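Local coordinates for sortase B (Clostridium perfringens, PDB 5YFK), which is a cysteine transpeptidase of the sortase B family, whose members typically attach surface proteins covalently to the bacterial cell wall, at residues D54-I59 with N100-D105; A122-F127 with L204-S209. The protein carries 1 engineered substitution. All blocks are in the same frame, centred on the assembly; numbering follows the deposited sequence.

Interaction 1 (D54-I59 with N100-D105); sequences DYRFWI and NNLNDD
Arg-56 is the first residue of 54-59 to meet the loop 100-105, and it does so with its aliphatic part. Its CB lies 3.7 Å from Leu-102 CD1, and its CG and CD follow at 3.9 Å and 4.0 Å from the same methyl, the two side chains crossing at about a right angle. A bend at chi2 (-73°) lets the three carbons wrap one methyl while the guanidinium turns back along its own strand. There NH1 donates to Tyr-55 O at 2.9 Å, approaching from above the carbonyl plane, and also to Pro-53 O; NE is taken by Gln-72 OE1 on the neighbouring strand.

Phe-57 comes next and points to the same side, because Arg-56 and Phe-57 both face Val-70 in a classic beta bulge; in a regular strand consecutive side chains would alternate. With CG held between the backbone N and the carbonyl carbon (chi1 55°), the ring presents its edge to the loop. Leu-102 CD1 sits near the ring plane, 4.0 Å from Phe-57 CE2. Ile-108 and Arg-143 touch both Phe-57 and Leu-102, so the strands 107-111 and 138-143 join the same cluster.

The loop that delivers Leu-102 is braced internally. Asp-104 N reaches Asn-101 OD1 at 3.1 Å in an Asx motif, and Asn-100 ND2 bonds Asp-105 OD2 at 3.0 Å, on the anti lone pair and nearly straight (167°). Arg-202 NH1 binds both Leu-102 O and Asp-105 O, tying the turn to the residue just before strand 203-210.

No hydrogen bond joins the two segments, and they bury only 108 Å² together. A single leucine methyl thus makes an apolar bridge, while the Arg-56 guanidinium and the Asp-105 carboxylate find partners within their own segments or in other parts of the chain.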
# COMPACT_ATOMS: atom_id res chain seq x y z
N ASP A 54 4.28 -14.76 6.46
CA ASP A 54 3.21 -14.00 5.79
C ASP A 54 3.78 -12.79 5.03
O ASP A 54 3.05 -12.12 4.27
CB ASP A 54 2.19 -13.53 6.82
CG ASP A 54 1.41 -14.68 7.45
OD1 ASP A 54 1.34 -15.76 6.82
OD2 ASP A 54 0.65 -14.40 8.40
N TYR A 55 5.06 -12.51 5.23
CA TYR A 55 5.73 -11.43 4.51
C TYR A 55 5.60 -11.58 2.99
O TYR A 55 5.77 -12.68 2.46
CB TYR A 55 7.21 -11.40 4.88
CG TYR A 55 7.99 -10.37 4.09
CD1 TYR A 55 7.90 -9.03 4.40
CD2 TYR A 55 8.73 -10.74 2.98
CE1 TYR A 55 8.59 -8.08 3.67
CE2 TYR A 55 9.48 -9.82 2.28
CZ TYR A 55 9.38 -8.48 2.61
OH TYR A 55 10.04 -7.54 1.87
N ARG A 56 5.33 -10.47 2.29
CA ARG A 56 5.23 -10.52 0.84
C ARG A 56 6.13 -9.52 0.12
O ARG A 56 6.70 -9.84 -0.92
CB ARG A 56 3.78 -10.31 0.39
CG ARG A 56 2.79 -11.33 0.95
CD ARG A 56 2.95 -12.69 0.27
NE ARG A 56 2.05 -13.70 0.82
CZ ARG A 56 2.40 -14.59 1.75
NH1 ARG A 56 3.62 -14.59 2.24
NH2 ARG A 56 1.50 -15.44 2.22
N PHE A 57 6.18 -8.29 0.62
CA PHE A 57 6.99 -7.27 -0.02
C PHE A 57 7.23 -6.08 0.91
O PHE A 57 6.60 -5.97 1.97
CB PHE A 57 6.35 -6.79 -1.35
CG PHE A 57 4.93 -6.31 -1.22
CD1 PHE A 57 4.66 -4.96 -1.03
CD2 PHE A 57 3.87 -7.17 -1.47
CE1 PHE A 57 3.35 -4.51 -0.92
CE2 PHE A 57 2.55 -6.70 -1.46
CZ PHE A 57 2.30 -5.35 -1.23
N TRP A 58 8.09 -5.17 0.49
CA TRP A 58 8.34 -3.95 1.23
C TRP A 58 7.69 -2.76 0.48
O TRP A 58 7.65 -2.72 -0.75
CB TRP A 58 9.85 -3.71 1.39
CG TRP A 58 10.17 -2.66 2.43
CD1 TRP A 58 10.06 -1.31 2.29
CD2 TRP A 58 10.49 -2.90 3.80
NE1 TRP A 58 10.36 -0.69 3.47
CE2 TRP A 58 10.51 -1.64 4.44
CE3 TRP A 58 10.67 -4.05 4.56
CZ2 TRP A 58 10.90 -1.50 5.75
CZ3 TRP A 58 11.04 -3.92 5.88
CH2 TRP A 58 11.13 -2.64 6.47
N ILE A 59 7.14 -1.83 1.24
CA ILE A 59 6.56 -0.62 0.66
C ILE A 59 7.25 0.61 1.26
O ILE A 59 7.39 0.75 2.48
CB ILE A 59 5.03 -0.57 0.91
CG1 ILE A 59 4.39 0.61 0.19
CG2 ILE A 59 4.70 -0.53 2.38
CD1 ILE A 59 2.87 0.54 0.14
N ASN A 100 -5.88 -11.20 -2.64
CA ASN A 100 -4.93 -10.89 -3.70
C ASN A 100 -4.11 -12.08 -4.12
O ASN A 100 -3.47 -12.74 -3.29
CB ASN A 100 -3.99 -9.76 -3.28
CG ASN A 100 -4.33 -8.42 -3.94
OD1 ASN A 100 -4.09 -7.38 -3.33
ND2 ASN A 100 -4.73 -8.44 -5.19
N ASN A 101 -4.07 -12.32 -5.43
CA ASN A 101 -2.99 -13.14 -6.00
C ASN A 101 -1.92 -12.25 -6.60
O ASN A 101 -2.12 -11.64 -7.67
CB ASN A 101 -3.54 -14.12 -7.05
CG ASN A 101 -2.46 -14.99 -7.67
OD1 ASN A 101 -1.30 -14.60 -7.79
ND2 ASN A 101 -2.81 -16.23 -7.93
N LEU A 102 -0.78 -12.18 -5.91
CA LEU A 102 0.25 -11.19 -6.23
C LEU A 102 0.97 -11.50 -7.54
O LEU A 102 1.45 -10.59 -8.22
CB LEU A 102 1.25 -11.06 -5.09
CG LEU A 102 0.70 -10.49 -3.78
CD1 LEU A 102 1.83 -10.38 -2.76
CD2 LEU A 102 0.08 -9.12 -4.04
N ASN A 103 0.90 -12.75 -7.98
CA ASN A 103 1.46 -13.10 -9.30
C ASN A 103 0.57 -12.67 -10.46
O ASN A 103 1.06 -12.35 -11.54
CB ASN A 103 1.73 -14.60 -9.39
CG ASN A 103 2.81 -15.05 -8.44
OD1 ASN A 103 3.86 -14.41 -8.33
ND2 ASN A 103 2.51 -16.06 -7.64
N ASP A 104 -0.74 -12.68 -10.21
CA ASP A 104 -1.72 -12.53 -11.28
C ASP A 104 -2.47 -11.21 -11.29
O ASP A 104 -2.79 -10.67 -12.37
CB ASP A 104 -2.73 -13.68 -11.25
CG ASP A 104 -2.07 -15.05 -11.36
OD1 ASP A 104 -0.87 -15.12 -11.72
OD2 ASP A 104 -2.78 -16.04 -11.14
N ASP A 105 -2.85 -10.72 -10.11
CA ASP A 105 -3.90 -9.69 -10.06
C ASP A 105 -3.42 -8.33 -10.64
O ASP A 105 -2.27 -7.93 -10.44
CB ASP A 105 -4.38 -9.52 -8.62
CG ASP A 105 -5.17 -10.72 -8.11
OD1 ASP A 105 -5.49 -11.64 -8.91
OD2 ASP A 105 -5.42 -10.76 -6.89

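Interaction 2 (A122-F127 with L204-S209); sequences AQIKHF and LTLITS. Engineered in segment 204-209: Ser-209 (natural residue Cys).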
# COMPACT_ATOMS: atom_id res chain seq x y z
N ALA A 122 -1.08 6.56 8.45
CA ALA A 122 -1.59 7.91 8.76
C ALA A 122 -1.27 8.88 7.63
O ALA A 122 -2.11 9.69 7.23
CB ALA A 122 -0.98 8.42 10.06
N GLN A 123 -0.04 8.84 7.15
CA GLN A 123 0.41 9.86 6.19
C GLN A 123 -0.14 9.76 4.81
O GLN A 123 -0.00 10.70 4.02
CB GLN A 123 1.94 9.97 6.18
CG GLN A 123 2.43 10.58 7.48
CD GLN A 123 3.84 11.13 7.38
OE1 GLN A 123 4.51 10.98 6.35
NE2 GLN A 123 4.36 11.56 8.52
N ILE A 124 -0.93 8.72 4.54
CA ILE A 124 -1.73 8.71 3.30
C ILE A 124 -2.65 9.93 3.19
O ILE A 124 -2.86 10.48 2.09
CB ILE A 124 -2.57 7.41 3.21
CG1 ILE A 124 -1.67 6.18 3.16
CG2 ILE A 124 -3.51 7.48 2.04
CD1 ILE A 124 -0.70 6.08 2.01
N LYS A 125 -3.02 10.48 4.33
CA LYS A 125 -3.94 11.62 4.37
C LYS A 125 -3.29 12.89 3.78
O LYS A 125 -3.98 13.75 3.20
CB LYS A 125 -4.37 11.84 5.82
CG LYS A 125 -3.33 12.52 6.70
CD LYS A 125 -3.78 12.57 8.15
CE LYS A 125 -2.84 13.39 9.01
NZ LYS A 125 -3.20 14.83 8.96
N HIS A 126 -1.97 12.85 3.61
CA HIS A 126 -1.26 14.04 3.11
C HIS A 126 -1.57 14.20 1.64
O HIS A 126 -1.49 15.29 1.10
CB HIS A 126 0.24 13.90 3.30
CG HIS A 126 0.70 14.02 4.71
ND1 HIS A 126 2.03 13.88 5.07
CD2 HIS A 126 0.05 14.39 5.85
CE1 HIS A 126 2.16 14.05 6.37
NE2 HIS A 126 0.98 14.40 6.86
N PHE A 127 -1.93 13.10 0.98
CA PHE A 127 -2.20 13.15 -0.45
C PHE A 127 -3.48 13.90 -0.79
O PHE A 127 -3.67 14.29 -1.95
CB PHE A 127 -2.20 11.73 -1.01
CG PHE A 127 -0.83 11.16 -1.15
CD1 PHE A 127 0.01 11.61 -2.15
CD2 PHE A 127 -0.32 10.30 -0.18
CE1 PHE A 127 1.32 11.18 -2.24
CE2 PHE A 127 0.99 9.85 -0.27
CZ PHE A 127 1.80 10.25 -1.32
N LEU A 204 -1.78 -0.24 -7.94
CA LEU A 204 -1.59 -0.43 -6.51
C LEU A 204 -2.55 0.51 -5.79
O LEU A 204 -2.64 1.70 -6.11
CB LEU A 204 -0.16 -0.04 -6.14
CG LEU A 204 0.23 -0.14 -4.65
CD1 LEU A 204 0.13 -1.51 -4.02
CD2 LEU A 204 1.63 0.38 -4.49
N THR A 205 -3.35 -0.06 -4.90
CA THR A 205 -4.33 0.72 -4.15
C THR A 205 -3.96 0.68 -2.68
O THR A 205 -3.88 -0.40 -2.09
CB THR A 205 -5.73 0.14 -4.35
OG1 THR A 205 -6.04 0.12 -5.75
CG2 THR A 205 -6.81 0.89 -3.55
N LEU A 206 -3.84 1.86 -2.07
CA LEU A 206 -3.53 1.96 -0.65
C LEU A 206 -4.72 2.54 0.10
O LEU A 206 -5.25 3.56 -0.31
CB LEU A 206 -2.32 2.88 -0.41
CG LEU A 206 -1.05 2.60 -1.22
CD1 LEU A 206 0.03 3.59 -0.85
CD2 LEU A 206 -0.58 1.18 -1.04
N ILE A 207 -5.13 1.85 1.16
CA ILE A 207 -6.35 2.19 1.87
C ILE A 207 -6.09 2.36 3.35
O ILE A 207 -5.55 1.46 4.02
CB ILE A 207 -7.45 1.13 1.65
CG1 ILE A 207 -7.83 1.09 0.16
CG2 ILE A 207 -8.68 1.46 2.47
CD1 ILE A 207 -8.66 -0.13 -0.21
N THR A 208 -6.63 3.46 3.88
CA THR A 208 -6.62 3.69 5.29
C THR A 208 -7.92 4.34 5.77
O THR A 208 -8.79 4.69 4.97
CB THR A 208 -5.38 4.49 5.73
OG1 THR A 208 -5.26 4.43 7.14
CG2 THR A 208 -5.42 5.95 5.30
N SER A 209 -8.04 4.52 7.09
CA SER A 209 -9.18 5.22 7.64
C SER A 209 -8.92 6.72 7.77
O SER A 209 -7.77 7.15 7.86
CB SER A 209 -9.58 4.61 8.97
OG SER A 209 -8.63 4.92 9.97
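Ile-124 anchors a 3-10 turn, 122-127, onto strand 203-210 of the sortase beta-barrel, the strand that ends near the predicted active site. Two parts of this isoleucine do the work. CG1 lies anti to the carbonyl carbon (chi1 -62°), and from it CD1 extends to Leu-206 CD1 at 3.9 Å, the two side chains crossing at about a right angle. Nearer the backbone, the branch point CB approaches Thr-208 CG2 at 3.8 Å, and the Ile-124 CG2 methyl follows at 4.1 Å from that same Thr-208 methyl, with the side chains running past each other in opposite directions. Leu-206 and Thr-208 are two apart on the strand and therefore share a face, whereas Ile-207 between them points away. All three touching residues are buried, Ile-66 and Val-220 also pack on Ile-124, and the 173 Å² hidden between the segments involves no hydrogen bond.

The outer side of the turn is different. Lys-125 is exposed, its chain leading away from the strand, and Gln-123 and His-126 are partly exposed; Gln-123 is held instead by Asp-118 and Asn-65.

Next to Thr-208 along the strand stands Ser-209, an engineered replacement of the cysteine predicted to form the acyl-thioester intermediate. The Thr-208 side chain is about 6 Å from that of His-113, the predicted proton donor/acceptor, and about 7 Å from that of Arg-217, the predicted transition-state stabilizer, so the packing lies close to that site. Thr-208 divides its branches: CG2 meets Ile-124, while OG1, anti to the backbone N (chi1 -167°), is hydrogen-bonded to Gly-112 O.

How the interactions relate
Both contacts are buried and apolar, without a hydrogen bond across either pair of segments, and both rest on the same sortase beta-barrel sheet, their centres about 18 Å apart. Interaction 1 links strand 55-61 to the loop before strand 107-111, away from the annotated sites, and lets the partly exposed Arg-56 contribute its carbons at the margin. Interaction 2 seats a 3-10 turn on strand 203-210 beside the predicted catalytic residues and uses only buried, branched side chains. The two meet directly: Ile-59 CD1 lies 3.7 Å from Leu-206 CD2, so strand 55-61 also packs directly against the strand bearing Ser-209.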